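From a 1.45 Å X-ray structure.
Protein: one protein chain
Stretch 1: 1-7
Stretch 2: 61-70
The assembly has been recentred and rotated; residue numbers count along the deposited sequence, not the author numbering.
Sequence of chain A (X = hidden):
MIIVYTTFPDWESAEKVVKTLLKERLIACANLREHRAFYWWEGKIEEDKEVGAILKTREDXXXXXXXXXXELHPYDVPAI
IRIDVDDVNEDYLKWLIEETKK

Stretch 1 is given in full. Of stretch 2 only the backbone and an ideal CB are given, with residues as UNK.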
# COMPACT_ATOMS: atom_id res chain seq x y z
N MET A 1 0.58 11.16 11.56
CA MET A 1 -0.24 11.21 10.33
C MET A 1 -0.81 9.83 10.07
O MET A 1 -0.42 8.84 10.68
CB MET A 1 0.61 11.68 9.15
CG MET A 1 1.67 10.72 8.67
SD MET A 1 2.43 11.21 7.09
CE MET A 1 1.16 10.69 5.93
N ILE A 2 -1.74 9.79 9.11
CA ILE A 2 -2.38 8.56 8.67
C ILE A 2 -2.46 8.44 7.15
O ILE A 2 -2.41 9.44 6.42
CB ILE A 2 -3.79 8.41 9.28
CG1 ILE A 2 -4.73 9.48 8.75
CG2 ILE A 2 -3.76 8.46 10.80
CD1 ILE A 2 -6.18 9.34 9.17
N ILE A 3 -2.57 7.20 6.71
CA ILE A 3 -2.98 6.87 5.36
C ILE A 3 -4.41 6.41 5.41
O ILE A 3 -4.83 5.72 6.32
CB ILE A 3 -2.09 5.71 4.82
CG1 ILE A 3 -0.63 6.16 4.74
CG2 ILE A 3 -2.62 5.17 3.50
CD1 ILE A 3 -0.38 7.33 4.03
N VAL A 4 -5.16 6.79 4.40
CA VAL A 4 -6.48 6.25 4.16
C VAL A 4 -6.52 5.66 2.76
O VAL A 4 -6.18 6.34 1.80
CB VAL A 4 -7.55 7.31 4.34
CG1 VAL A 4 -8.97 6.76 4.01
CG2 VAL A 4 -7.50 7.83 5.76
N TYR A 5 -6.95 4.42 2.65
CA TYR A 5 -7.08 3.73 1.37
C TYR A 5 -8.57 3.55 1.05
O TYR A 5 -9.36 3.12 1.89
CB TYR A 5 -6.40 2.37 1.42
CG TYR A 5 -6.37 1.56 0.13
CD1 TYR A 5 -5.66 2.01 -0.96
CD2 TYR A 5 -7.06 0.34 0.01
CE1 TYR A 5 -5.61 1.27 -2.15
CE2 TYR A 5 -7.01 -0.41 -1.20
CZ TYR A 5 -6.27 0.08 -2.26
OH TYR A 5 -6.19 -0.65 -3.43
N THR A 6 -8.95 3.87 -0.17
CA THR A 6 -10.28 3.60 -0.69
C THR A 6 -10.14 3.26 -2.17
O THR A 6 -9.09 3.43 -2.76
CB THR A 6 -11.22 4.79 -0.42
OG1 THR A 6 -12.57 4.41 -0.77
CG2 THR A 6 -10.89 6.03 -1.21
N THR A 7 -11.19 2.71 -2.76
CA THR A 7 -11.16 2.36 -4.16
C THR A 7 -12.35 2.96 -4.84
O THR A 7 -13.38 3.19 -4.21
CB THR A 7 -11.13 0.86 -4.40
OG1 THR A 7 -12.43 0.28 -4.12
CG2 THR A 7 -10.14 0.16 -3.51
N UNK A 61 -8.13 14.47 11.72
CA UNK A 61 -9.10 14.67 10.67
C UNK A 61 -9.82 13.36 10.23
O UNK A 61 -10.68 13.41 9.36
CB UNK A 61 -8.40 15.31 9.47
N UNK A 62 -9.47 12.23 10.82
CA UNK A 62 -10.01 10.93 10.39
C UNK A 62 -11.53 10.89 10.33
O UNK A 62 -12.10 10.50 9.34
CB UNK A 62 -9.52 9.83 11.33
N UNK A 63 -12.22 11.24 11.42
CA UNK A 63 -13.67 11.06 11.44
C UNK A 63 -14.36 11.97 10.43
O UNK A 63 -15.28 11.56 9.74
CB UNK A 63 -14.22 11.33 12.84
N UNK A 64 -13.89 13.21 10.32
CA UNK A 64 -14.44 14.13 9.36
C UNK A 64 -14.19 13.63 7.95
O UNK A 64 -15.04 13.74 7.09
CB UNK A 64 -13.85 15.53 9.55
N UNK A 65 -12.99 13.12 7.70
CA UNK A 65 -12.63 12.65 6.36
C UNK A 65 -13.46 11.42 6.00
O UNK A 65 -13.96 11.30 4.89
CB UNK A 65 -11.14 12.33 6.28
N UNK A 66 -13.59 10.49 6.95
CA UNK A 66 -14.36 9.29 6.73
C UNK A 66 -15.80 9.65 6.38
O UNK A 66 -16.37 9.09 5.44
CB UNK A 66 -14.31 8.39 7.96
N UNK A 67 -16.39 10.59 7.10
CA UNK A 67 -17.77 11.00 6.79
C UNK A 67 -17.87 11.62 5.41
O UNK A 67 -18.80 11.29 4.66
CB UNK A 67 -18.28 11.99 7.84
N UNK A 68 -16.92 12.48 5.05
CA UNK A 68 -16.96 13.08 3.74
C UNK A 68 -16.79 12.05 2.62
O UNK A 68 -17.48 12.12 1.59
CB UNK A 68 -15.88 14.15 3.63
N UNK A 69 -15.92 11.07 2.81
CA UNK A 69 -15.79 10.05 1.80
C UNK A 69 -17.09 9.29 1.67
O UNK A 69 -17.51 8.99 0.55
CB UNK A 69 -14.64 9.10 2.13
N UNK A 70 -17.75 8.98 2.79
CA UNK A 70 -19.03 8.26 2.71
C UNK A 70 -20.01 9.07 1.87
O UNK A 70 -20.74 8.52 1.07
CB UNK A 70 -19.60 8.00 4.10

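Stretch 2 runs as a helix from position 62 onward, nearly parallel to the strand formed by residues 2-7: the axes make an angle of 14° and approach to 11.0 Å. The strand turns Ile2, Val4 and Thr6 toward the helix, two aliphatic side chains followed by a methyl and a hydroxyl, so the surface on offer is largely apolar and carries no charge.

Position 61 precedes the helix, with phi/psi of -92/-1°. Its CB points sideways and finds nothing of stretch 1 within 5.5 Å, so many residues would suit. It is Leu61, which makes no contact with the strand.

At position 62 the ideal CB lies 4.0 Å from Ile2 CD1, although CA-to-CB points sideways. An apolar side chain is favoured, and a long or broad one could reach on to Val4. The residue is Trp62. With chi1 at 163° (t), its ring comes nearer the strand than its CA-to-CB bond suggests: CZ3 lies 3.7 Å from Val4 CG2, while CB packs 3.9 Å from Ile2 CD1. Both strand atoms approach the ring obliquely.

Positions 63 and 64 are out of reach of the strand, and polar or charged residues would be at ease there. They are Glu63 and Glu64.

Position 65 points toward the strand, but its CB has no neighbour there within 5.5 Å. The gap calls for a medium or large aliphatic side chain, with leucine, isoleucine or methionine all plausible. Leu65 spans it with a t, p rotamer, bringing CD2 to 4.0 Å from Val4 CG2.

Position 66 points sideways, and a flexible polar chain could leave the interface. Lys66 does so: its end leads away, and NZ forms a salt bridge with Glu63 OE1 at 2.8 Å, one helical turn back.

Positions 67 and 68 are again out of reach and tolerant of polar residues. Glu67 and Arg68 occupy them without touching the strand.

Position 69 returns toward stretch 1, with its CA 8.8 Å from the CA of Thr6. Between Val4 and the Thr6 hydroxyl, a branched or long aliphatic residue would fit well. Ile69 extends CD1 to 4.2 Å from Val4 CG1, and its CG2 lies 4.5 Å from Thr6 OG1, a loose contact; that hydroxyl is hydrogen-bonded elsewhere in the structure.

Position 70 is out of reach and suits a polar chain; Lys70 NZ makes a long salt bridge to Glu67 OE2, 3.8 Å. No hydrogen bond joins the two stretches, whose contact rests on apolar packing.

Stretch 2, residues 61-70: LWEELKERIK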
# COMPACT_ATOMS: atom_id res chain seq x y z
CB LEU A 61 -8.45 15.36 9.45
CG LEU A 61 -7.98 16.81 9.68
CD1 LEU A 61 -7.22 17.31 8.51
CD2 LEU A 61 -9.17 17.68 9.89
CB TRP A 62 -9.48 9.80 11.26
CG TRP A 62 -10.24 8.52 11.17
CD1 TRP A 62 -10.85 7.87 12.19
CD2 TRP A 62 -10.43 7.72 10.00
NE1 TRP A 62 -11.42 6.71 11.73
CE2 TRP A 62 -11.21 6.60 10.39
CE3 TRP A 62 -10.07 7.85 8.66
CZ2 TRP A 62 -11.57 5.59 9.49
CZ3 TRP A 62 -10.46 6.84 7.77
CH2 TRP A 62 -11.20 5.74 8.19
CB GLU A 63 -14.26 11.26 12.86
CG GLU A 63 -13.88 10.15 13.85
CD GLU A 63 -14.34 8.76 13.44
OE1 GLU A 63 -15.19 8.60 12.53
OE2 GLU A 63 -13.84 7.80 14.07
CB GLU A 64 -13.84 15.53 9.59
CG GLU A 64 -14.49 16.61 8.77
CD GLU A 64 -14.01 18.01 9.12
OE1 GLU A 64 -14.53 18.93 8.47
OE2 GLU A 64 -13.12 18.17 9.99
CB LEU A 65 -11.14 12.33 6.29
CG LEU A 65 -10.67 11.66 4.99
CD1 LEU A 65 -10.99 12.51 3.79
CD2 LEU A 65 -9.20 11.33 5.07
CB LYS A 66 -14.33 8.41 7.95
CG LYS A 66 -15.15 7.14 7.76
CD LYS A 66 -15.17 6.24 8.96
CE LYS A 66 -16.47 6.35 9.65
NZ LYS A 66 -16.28 6.44 11.08
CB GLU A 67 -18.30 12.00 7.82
CG GLU A 67 -19.70 12.54 7.49
CD GLU A 67 -20.82 11.49 7.42
OE1 GLU A 67 -21.84 11.72 6.70
OE2 GLU A 67 -20.74 10.42 8.04
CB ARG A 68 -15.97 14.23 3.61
CG ARG A 68 -16.45 15.51 4.20
CD ARG A 68 -17.77 16.02 3.59
NE ARG A 68 -17.66 16.74 2.32
CZ ARG A 68 -18.56 16.69 1.33
NH1 ARG A 68 -19.63 15.92 1.41
NH2 ARG A 68 -18.38 17.43 0.25
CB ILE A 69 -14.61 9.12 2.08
CG1 ILE A 69 -13.29 9.89 1.92
CG2 ILE A 69 -14.62 7.90 1.13
CD1 ILE A 69 -12.08 9.13 2.50
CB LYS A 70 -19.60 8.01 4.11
CG LYS A 70 -18.89 6.94 4.89
CD LYS A 70 -19.21 7.00 6.37
CE LYS A 70 -20.60 6.55 6.67
NZ LYS A 70 -20.82 6.66 8.15
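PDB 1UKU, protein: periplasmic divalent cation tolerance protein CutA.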